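Acetylxylan esterase / glucomannan deacetylase (Cellvibrio japonicus, PDB 2W9X) removes acetyl groups from plant cell wall polysaccharides, acting on acetylated xylan and, with a large preference, on acetylated glucomannan. Local coordinates at residues 264-269 with 302-307; 202-207 with 257-262. All blocks are in the same frame, centred on the assembly; numbering follows the deposited sequence.

Contact 1: residues 264-269 with 302-307; sequences ALHADY and AEQVGK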
ATOM      1  N   ALA B 264      -8.181 -23.876   7.166  1.00 39.87           N
ATOM      2  CA  ALA B 264      -7.663 -24.507   5.941  1.00 39.64           C
ATOM      3  C   ALA B 264      -7.887 -23.652   4.706  1.00 39.40           C
ATOM      4  O   ALA B 264      -7.001 -23.535   3.854  1.00 39.08           O
ATOM      5  CB  ALA B 264      -8.263 -25.904   5.734  1.00 39.71           C
ATOM      6  N   LEU B 265      -9.085 -23.075   4.614  1.00 39.15           N
ATOM      7  CA  LEU B 265      -9.447 -22.198   3.522  1.00 38.47           C
ATOM      8  C   LEU B 265      -8.573 -20.936   3.519  1.00 38.48           C
ATOM      9  O   LEU B 265      -8.044 -20.545   2.470  1.00 38.26           O
ATOM     10  CB  LEU B 265     -10.944 -21.853   3.607  1.00 38.15           C
ATOM     11  CG  LEU B 265     -11.548 -20.919   2.534  1.00 40.24           C
ATOM     12  CD1 LEU B 265     -11.428 -21.503   1.122  1.00 38.01           C
ATOM     13  CD2 LEU B 265     -13.009 -20.580   2.848  1.00 38.00           C
ATOM     14  N   HIS B 266      -8.434 -20.296   4.685  1.00 38.37           N
ATOM     15  CA  HIS B 266      -7.540 -19.133   4.840  1.00 38.90           C
ATOM     16  C   HIS B 266      -6.131 -19.427   4.373  1.00 38.70           C
ATOM     17  O   HIS B 266      -5.553 -18.649   3.609  1.00 39.01           O
ATOM     18  CB  HIS B 266      -7.458 -18.641   6.296  1.00 38.98           C
ATOM     19  CG  HIS B 266      -8.760 -18.143   6.851  1.00 39.09           C
ATOM     20  ND1 HIS B 266      -9.026 -18.117   8.203  1.00 38.55           N
ATOM     21  CD2 HIS B 266      -9.868 -17.659   6.239  1.00 38.55           C
ATOM     22  CE1 HIS B 266     -10.246 -17.647   8.399  1.00 40.08           C
ATOM     23  NE2 HIS B 266     -10.773 -17.352   7.224  1.00 37.78           N
ATOM     24  N   ALA B 267      -5.577 -20.543   4.848  1.00 38.98           N
ATOM     25  CA  ALA B 267      -4.213 -20.933   4.521  1.00 38.42           C
ATOM     26  C   ALA B 267      -4.047 -21.118   3.004  1.00 38.81           C
ATOM     27  O   ALA B 267      -3.109 -20.603   2.395  1.00 38.86           O
ATOM     28  CB  ALA B 267      -3.840 -22.210   5.273  1.00 38.16           C
ATOM     29  N   ASP B 268      -4.988 -21.834   2.400  1.00 38.96           N
ATOM     30  CA  ASP B 268      -4.930 -22.146   0.975  1.00 39.28           C
ATOM     31  C   ASP B 268      -5.146 -20.897   0.108  1.00 39.36           C
ATOM     32  O   ASP B 268      -4.457 -20.722  -0.903  1.00 39.96           O
ATOM     33  CB  ASP B 268      -5.960 -23.234   0.651  1.00 39.14           C
ATOM     34  CG  ASP B 268      -5.788 -23.821  -0.740  1.00 39.97           C
ATOM     35  OD1 ASP B 268      -4.637 -23.979  -1.193  1.00 41.70           O
ATOM     36  OD2 ASP B 268      -6.811 -24.158  -1.372  1.00 39.56           O
ATOM     37  N   TYR B 269      -6.075 -20.026   0.519  1.00 39.07           N
ATOM     38  CA  TYR B 269      -6.294 -18.743  -0.128  1.00 38.94           C
ATOM     39  C   TYR B 269      -5.016 -17.907  -0.086  1.00 38.61           C
ATOM     40  O   TYR B 269      -4.602 -17.355  -1.107  1.00 38.61           O
ATOM     41  CB  TYR B 269      -7.449 -17.977   0.555  1.00 38.80           C
ATOM     42  CG  TYR B 269      -7.678 -16.548   0.067  1.00 38.85           C
ATOM     43  CD1 TYR B 269      -8.585 -16.277  -0.964  1.00 36.89           C
ATOM     44  CD2 TYR B 269      -7.021 -15.462   0.664  1.00 37.82           C
ATOM     45  CE1 TYR B 269      -8.819 -14.958  -1.405  1.00 37.40           C
ATOM     46  CE2 TYR B 269      -7.246 -14.164   0.230  1.00 39.24           C
ATOM     47  CZ  TYR B 269      -8.147 -13.920  -0.799  1.00 37.99           C
ATOM     48  OH  TYR B 269      -8.344 -12.644  -1.223  1.00 38.29           O
ATOM     49  N   ALA B 302     -10.880  -8.744   3.982  1.00 36.76           N
ATOM     50  CA  ALA B 302      -9.803  -7.762   4.158  1.00 36.68           C
ATOM     51  C   ALA B 302      -8.637  -8.352   4.969  1.00 37.37           C
ATOM     52  O   ALA B 302      -7.464  -8.126   4.648  1.00 37.33           O
ATOM     53  CB  ALA B 302     -10.340  -6.484   4.820  1.00 35.80           C
ATOM     54  N   GLU B 303      -8.951  -9.097   6.029  1.00 37.52           N
ATOM     55  CA  GLU B 303      -7.902  -9.671   6.865  1.00 38.17           C
ATOM     56  C   GLU B 303      -6.985 -10.644   6.122  1.00 38.59           C
ATOM     57  O   GLU B 303      -5.762 -10.602   6.316  1.00 37.82           O
ATOM     58  CB  GLU B 303      -8.451 -10.336   8.139  1.00 38.40           C
ATOM     59  CG  GLU B 303      -7.269 -10.963   8.951  1.00 41.56           C
ATOM     60  CD  GLU B 303      -7.536 -11.102  10.433  1.00 46.47           C
ATOM     61  OE1 GLU B 303      -7.863 -10.086  11.097  1.00 48.70           O
ATOM     62  OE2 GLU B 303      -7.392 -12.230  10.941  1.00 48.29           O
ATOM     63  N   GLN B 304      -7.555 -11.510   5.277  1.00 37.83           N
ATOM     64  CA  GLN B 304      -6.721 -12.481   4.563  1.00 38.66           C
ATOM     65  C   GLN B 304      -5.836 -11.785   3.557  1.00 38.62           C
ATOM     66  O   GLN B 304      -4.687 -12.173   3.373  1.00 39.00           O
ATOM     67  CB  GLN B 304      -7.534 -13.574   3.860  1.00 38.30           C
ATOM     68  CG  GLN B 304      -8.560 -14.303   4.744  1.00 38.80           C
ATOM     69  CD  GLN B 304      -8.049 -14.613   6.142  1.00 39.75           C
ATOM     70  OE1 GLN B 304      -6.999 -15.235   6.307  1.00 38.91           O
ATOM     71  NE2 GLN B 304      -8.788 -14.170   7.155  1.00 37.74           N
ATOM     72  N   VAL B 305      -6.380 -10.764   2.902  1.00 39.04           N
ATOM     73  CA  VAL B 305      -5.601  -9.948   1.983  1.00 38.49           C
ATOM     74  C   VAL B 305      -4.453  -9.214   2.713  1.00 38.84           C
ATOM     75  O   VAL B 305      -3.356  -9.080   2.150  1.00 38.46           O
ATOM     76  CB  VAL B 305      -6.518  -9.021   1.139  1.00 38.84           C
ATOM     77  CG1 VAL B 305      -5.718  -8.089   0.248  1.00 37.09           C
ATOM     78  CG2 VAL B 305      -7.459  -9.891   0.278  1.00 37.11           C
ATOM     79  N   GLY B 306      -4.692  -8.772   3.955  1.00 38.33           N
ATOM     80  CA  GLY B 306      -3.619  -8.173   4.769  1.00 39.24           C
ATOM     81  C   GLY B 306      -2.446  -9.130   4.970  1.00 39.47           C
ATOM     82  O   GLY B 306      -1.263  -8.719   4.938  1.00 40.34           O
ATOM     83  N   LYS B 307      -2.771 -10.413   5.150  1.00 39.01           N
ATOM     84  CA  LYS B 307      -1.764 -11.472   5.334  1.00 39.56           C
ATOM     85  C   LYS B 307      -0.997 -11.715   4.029  1.00 38.89           C
ATOM     86  O   LYS B 307       0.215 -11.956   4.054  1.00 38.48           O
ATOM     87  CB  LYS B 307      -2.415 -12.784   5.766  1.00 38.90           C
ATOM     88  CG  LYS B 307      -3.116 -12.807   7.136  1.00 41.64           C
ATOM     89  CD  LYS B 307      -3.739 -14.214   7.334  1.00 40.59           C
ATOM     90  CE  LYS B 307      -4.732 -14.301   8.494  1.00 43.16           C
ATOM     91  NZ  LYS B 307      -5.379 -15.673   8.551  1.00 43.53           N
TER

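Contact 2: residues 202-207 with 257-262; sequences IVRNYN and ERWKTR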
ATOM      1  N   ILE B 202      -9.941 -16.739  -5.583  1.00 36.10           N
ATOM      2  CA  ILE B 202      -8.539 -17.239  -5.584  1.00 35.46           C
ATOM      3  C   ILE B 202      -8.447 -18.770  -5.611  1.00 35.77           C
ATOM      4  O   ILE B 202      -7.724 -19.342  -6.445  1.00 34.42           O
ATOM      5  CB  ILE B 202      -7.739 -16.676  -4.360  1.00 34.62           C
ATOM      6  CG1 ILE B 202      -7.585 -15.156  -4.473  1.00 34.09           C
ATOM      7  CG2 ILE B 202      -6.377 -17.389  -4.163  1.00 33.98           C
ATOM      8  CD1 ILE B 202      -6.803 -14.667  -5.678  1.00 35.26           C
ATOM      9  N   VAL B 203      -9.156 -19.434  -4.690  1.00 36.36           N
ATOM     10  CA  VAL B 203      -9.173 -20.907  -4.634  1.00 36.84           C
ATOM     11  C   VAL B 203     -10.596 -21.442  -4.592  1.00 37.24           C
ATOM     12  O   VAL B 203     -10.859 -22.571  -5.030  1.00 36.85           O
ATOM     13  CB  VAL B 203      -8.389 -21.506  -3.398  1.00 37.72           C
ATOM     14  CG1 VAL B 203      -6.871 -21.303  -3.537  1.00 37.85           C
ATOM     15  CG2 VAL B 203      -8.912 -20.957  -2.059  1.00 36.35           C
ATOM     16  N   ARG B 204     -11.497 -20.629  -4.043  1.00 36.80           N
ATOM     17  CA  ARG B 204     -12.880 -21.063  -3.785  1.00 36.68           C
ATOM     18  C   ARG B 204     -13.845 -20.102  -4.473  1.00 36.22           C
ATOM     19  O   ARG B 204     -13.707 -18.896  -4.356  1.00 36.65           O
ATOM     20  CB  ARG B 204     -13.152 -21.139  -2.276  1.00 35.87           C
ATOM     21  CG  ARG B 204     -14.547 -21.644  -1.917  1.00 35.77           C
ATOM     22  CD  ARG B 204     -14.694 -21.745  -0.421  1.00 36.24           C
ATOM     23  NE  ARG B 204     -15.984 -22.342  -0.124  1.00 36.57           N
ATOM     24  CZ  ARG B 204     -17.028 -21.677   0.360  1.00 37.69           C
ATOM     25  NH1 ARG B 204     -16.918 -20.390   0.661  1.00 35.43           N
ATOM     26  NH2 ARG B 204     -18.183 -22.321   0.562  1.00 38.93           N
ATOM     27  N   ASN B 205     -14.817 -20.634  -5.212  1.00 36.16           N
ATOM     28  CA  ASN B 205     -15.766 -19.776  -5.942  1.00 36.08           C
ATOM     29  C   ASN B 205     -17.077 -19.640  -5.166  1.00 35.91           C
ATOM     30  O   ASN B 205     -17.237 -20.291  -4.134  1.00 35.42           O
ATOM     31  CB  ASN B 205     -15.995 -20.362  -7.341  1.00 36.05           C
ATOM     32  CG  ASN B 205     -14.688 -20.674  -8.059  1.00 35.96           C
ATOM     33  OD1 ASN B 205     -13.790 -19.831  -8.127  1.00 35.22           O
ATOM     34  ND2 ASN B 205     -14.584 -21.878  -8.610  1.00 33.60           N
ATOM     35  N   TYR B 206     -18.023 -18.835  -5.666  1.00 36.10           N
ATOM     36  CA  TYR B 206     -19.285 -18.621  -4.949  1.00 36.25           C
ATOM     37  C   TYR B 206     -19.946 -19.912  -4.444  1.00 36.63           C
ATOM     38  O   TYR B 206     -20.279 -20.803  -5.233  1.00 35.51           O
ATOM     39  CB  TYR B 206     -20.313 -17.829  -5.760  1.00 37.18           C
ATOM     40  CG  TYR B 206     -21.550 -17.585  -4.929  1.00 37.84           C
ATOM     41  CD1 TYR B 206     -21.507 -16.711  -3.846  1.00 38.39           C
ATOM     42  CD2 TYR B 206     -22.748 -18.252  -5.191  1.00 38.85           C
ATOM     43  CE1 TYR B 206     -22.627 -16.487  -3.062  1.00 39.53           C
ATOM     44  CE2 TYR B 206     -23.883 -18.026  -4.403  1.00 40.08           C
ATOM     45  CZ  TYR B 206     -23.798 -17.153  -3.331  1.00 39.61           C
ATOM     46  OH  TYR B 206     -24.895 -16.904  -2.521  1.00 42.02           O
ATOM     47  N   ASN B 207     -20.148 -19.986  -3.129  1.00 36.87           N
ATOM     48  CA  ASN B 207     -20.725 -21.167  -2.473  1.00 37.46           C
ATOM     49  C   ASN B 207     -20.098 -22.516  -2.882  1.00 37.79           C
ATOM     50  O   ASN B 207     -20.790 -23.550  -2.958  1.00 37.53           O
ATOM     51  CB  ASN B 207     -22.258 -21.191  -2.619  1.00 37.85           C
ATOM     52  CG  ASN B 207     -22.906 -22.237  -1.721  1.00 39.56           C
ATOM     53  OD1 ASN B 207     -22.474 -22.453  -0.577  1.00 42.12           O
ATOM     54  ND2 ASN B 207     -23.915 -22.919  -2.246  1.00 37.83           N
ATOM     55  N   GLU B 257     -16.870 -29.953   0.336  1.00 40.97           N
ATOM     56  CA  GLU B 257     -15.762 -29.129  -0.162  1.00 40.28           C
ATOM     57  C   GLU B 257     -14.417 -29.609   0.383  1.00 40.29           C
ATOM     58  O   GLU B 257     -14.365 -30.259   1.428  1.00 39.84           O
ATOM     59  CB  GLU B 257     -15.994 -27.672   0.206  1.00 40.14           C
ATOM     60  CG  GLU B 257     -17.263 -27.077  -0.409  1.00 39.52           C
ATOM     61  CD  GLU B 257     -17.315 -25.558  -0.316  1.00 39.96           C
ATOM     62  OE1 GLU B 257     -18.240 -25.025   0.331  1.00 39.19           O
ATOM     63  OE2 GLU B 257     -16.442 -24.890  -0.907  1.00 39.01           O
ATOM     64  N   ARG B 258     -13.330 -29.281  -0.316  1.00 40.07           N
ATOM     65  CA  ARG B 258     -12.030 -29.886   0.005  1.00 40.72           C
ATOM     66  C   ARG B 258     -11.387 -29.301   1.264  1.00 40.35           C
ATOM     67  O   ARG B 258     -10.615 -29.981   1.934  1.00 41.14           O
ATOM     68  CB  ARG B 258     -11.075 -29.852  -1.194  1.00 41.03           C
ATOM     69  CG  ARG B 258     -10.710 -28.460  -1.691  1.00 41.76           C
ATOM     70  CD  ARG B 258      -9.838 -28.584  -2.918  1.00 43.97           C
ATOM     71  NE  ARG B 258      -9.293 -27.295  -3.339  1.00 46.90           N
ATOM     72  CZ  ARG B 258      -8.068 -26.856  -3.040  1.00 47.18           C
ATOM     73  NH1 ARG B 258      -7.663 -25.669  -3.496  1.00 47.63           N
ATOM     74  NH2 ARG B 258      -7.235 -27.611  -2.310  1.00 49.93           N
ATOM     75  N   TRP B 259     -11.732 -28.057   1.597  1.00 39.55           N
ATOM     76  CA  TRP B 259     -11.323 -27.458   2.870  1.00 39.12           C
ATOM     77  C   TRP B 259     -12.292 -27.906   3.949  1.00 39.02           C
ATOM     78  O   TRP B 259     -13.507 -27.733   3.801  1.00 38.46           O
ATOM     79  CB  TRP B 259     -11.328 -25.935   2.767  1.00 38.74           C
ATOM     80  CG  TRP B 259     -10.735 -25.445   1.483  1.00 38.69           C
ATOM     81  CD1 TRP B 259      -9.419 -25.144   1.246  1.00 39.06           C
ATOM     82  CD2 TRP B 259     -11.427 -25.211   0.250  1.00 39.32           C
ATOM     83  NE1 TRP B 259      -9.254 -24.728  -0.049  1.00 38.47           N
ATOM     84  CE2 TRP B 259     -10.466 -24.771  -0.689  1.00 38.36           C
ATOM     85  CE3 TRP B 259     -12.769 -25.354  -0.161  1.00 38.76           C
ATOM     86  CZ2 TRP B 259     -10.797 -24.458  -2.009  1.00 38.71           C
ATOM     87  CZ3 TRP B 259     -13.101 -25.033  -1.473  1.00 38.86           C
ATOM     88  CH2 TRP B 259     -12.116 -24.582  -2.380  1.00 38.55           C
ATOM     89  N   LYS B 260     -11.757 -28.487   5.022  1.00 38.48           N
ATOM     90  CA  LYS B 260     -12.580 -29.041   6.100  1.00 38.47           C
ATOM     91  C   LYS B 260     -12.702 -28.137   7.325  1.00 38.75           C
ATOM     92  O   LYS B 260     -13.501 -28.407   8.231  1.00 38.83           O
ATOM     93  CB  LYS B 260     -12.059 -30.430   6.511  1.00 38.42           C
ATOM     94  CG  LYS B 260     -12.069 -31.449   5.385  1.00 38.60           C
ATOM     95  CD  LYS B 260     -13.457 -31.559   4.756  1.00 40.29           C
ATOM     96  CE  LYS B 260     -13.479 -32.540   3.598  1.00 41.19           C
ATOM     97  NZ  LYS B 260     -14.811 -32.494   2.937  1.00 40.68           N
ATOM     98  N   THR B 261     -11.892 -27.079   7.356  1.00 38.39           N
ATOM     99  CA  THR B 261     -11.962 -26.049   8.384  1.00 38.32           C
ATOM    100  C   THR B 261     -11.792 -24.708   7.696  1.00 38.29           C
ATOM    101  O   THR B 261     -11.196 -24.626   6.613  1.00 38.36           O
ATOM    102  CB  THR B 261     -10.821 -26.180   9.416  1.00 38.10           C
ATOM    103  OG1 THR B 261      -9.565 -26.051   8.743  1.00 38.07           O
ATOM    104  CG2 THR B 261     -10.868 -27.529  10.185  1.00 37.16           C
ATOM    105  N   ARG B 262     -12.316 -23.658   8.326  1.00 38.98           N
ATOM    106  CA  ARG B 262     -12.094 -22.283   7.893  1.00 39.28           C
ATOM    107  C   ARG B 262     -10.598 -21.913   7.852  1.00 39.64           C
ATOM    108  O   ARG B 262     -10.160 -21.176   6.965  1.00 40.35           O
ATOM    109  CB  ARG B 262     -12.846 -21.311   8.805  1.00 38.86           C
ATOM    110  CG  ARG B 262     -13.193 -19.990   8.135  1.00 37.76           C
ATOM    111  CD  ARG B 262     -14.379 -20.198   7.178  1.00 38.67           C
ATOM    112  NE  ARG B 262     -14.730 -18.972   6.453  1.00 35.10           N
ATOM    113  CZ  ARG B 262     -15.618 -18.912   5.464  1.00 38.85           C
ATOM    114  NH1 ARG B 262     -16.256 -20.015   5.063  1.00 35.18           N
ATOM    115  NH2 ARG B 262     -15.877 -17.746   4.879  1.00 35.99           N
TER
HETATM  116  O   HOH W   1      -8.989 -24.386  -5.984  1.00 41.08           O

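Contact 1: residues 264-269 with 302-307
Gln304 carries most of this contact, and it meets two residues of 264-269. Its CB packs obliquely against the Tyr269 ring, 3.7 Å from CE2. Further out the chain bends at chi2 (-41°), which swings CD back over the imidazole of His266. Amide and ring lie 9° apart, an amide-on-ring stack with NE2 3.7 Å above the ring centre and CD 3.5 Å from His266 CD2. OE1 leans toward the root of the histidine, 3.4 Å from His266 CB. Next comes Val305, whose CG2 touches Tyr269 OH at the edge of the phenol, 3.3 Å away; that hydroxyl is hydrogen-bonded to Leu244 O. One turn on from Gln304, Lys307 sends NZ to Gln304 OE1 (2.8 Å), in the carbonyl plane and on a lone pair, while Gln304 NE2 bonds to Glu300 O. Both ends of the amide are thus held, which fixes its rotation over the imidazole. Two helices of the SGNH-type hydrolase domain, 262-283 and 300-314, pack here at 45°, their local axes 10.3 Å apart. With His266 NE2 bonded to Glu300 OE2 and Lys307 NZ near ND1, the carboxylate would favour a protonated imidazole and the ammonium would oppose it.

Contact 2: residues 202-207 with 257-262
Arg204 leaves the backbone with CG anti to N (chi1 -177°) and runs extended to NE, while Glu257, with CG anti to its carbonyl carbon (chi1 -62°), stretches across to meet it at about a right angle. The guanidinium takes the carboxylate side-on: NE bonds to Glu257 OE2 at 2.7 Å, and NH2 reaches Glu257 OE1 at the same length. Both bonds are nearly straight, and the two planes lie 21° apart. OE1 uses its syn lone pair and also accepts a hydrogen bond from Asn254 N, so this buried carboxylate has a second anchor. The aliphatic part of Arg204 rests against the six-membered ring of Trp259, with CB 3.6 Å from CH2, while the guanidinium stands almost perpendicular to the indole. Val203 adds CG2, 4.0 Å from Trp259 CZ2, and its carbonyl O meets the indole edge. That same O accepts a hydrogen bond from a water 2.8 Å away, which in turn accepts from Arg258 NH1, whose main partner is Asp268, in a salt bridge. These two loops of the GDSL-like hydrolase domain, following strand 191-196 and helix 246-249, are joined beside the N-terminal end of helix 262-283: Leu265 of that helix touches Arg204, and Asp248 OD1 of helix 246-249 accepts a hydrogen bond from Arg204 N.

In the fold
Helix 262-283 ties the two contacts together, their centres 12 Å apart. It supplies one partner of contact 1, and its N-terminal residue Arg262 ends the 257-262 segment of contact 2. Asp268 bridges them directly: its OD2 lies 2.7 Å from Arg258 NH1 in a salt bridge, and probably also accepts a hydrogen bond from Trp259 NE1. Tyr269, used in contact 1, also packs on Ile202 through CE1. Contact 1 is a buried helix-helix interface of flat groups and apolar touches; contact 2, partly buried between loops, depends on a charged pair and a bridging water. Glu300 serves both sides, receiving His266 and Arg262.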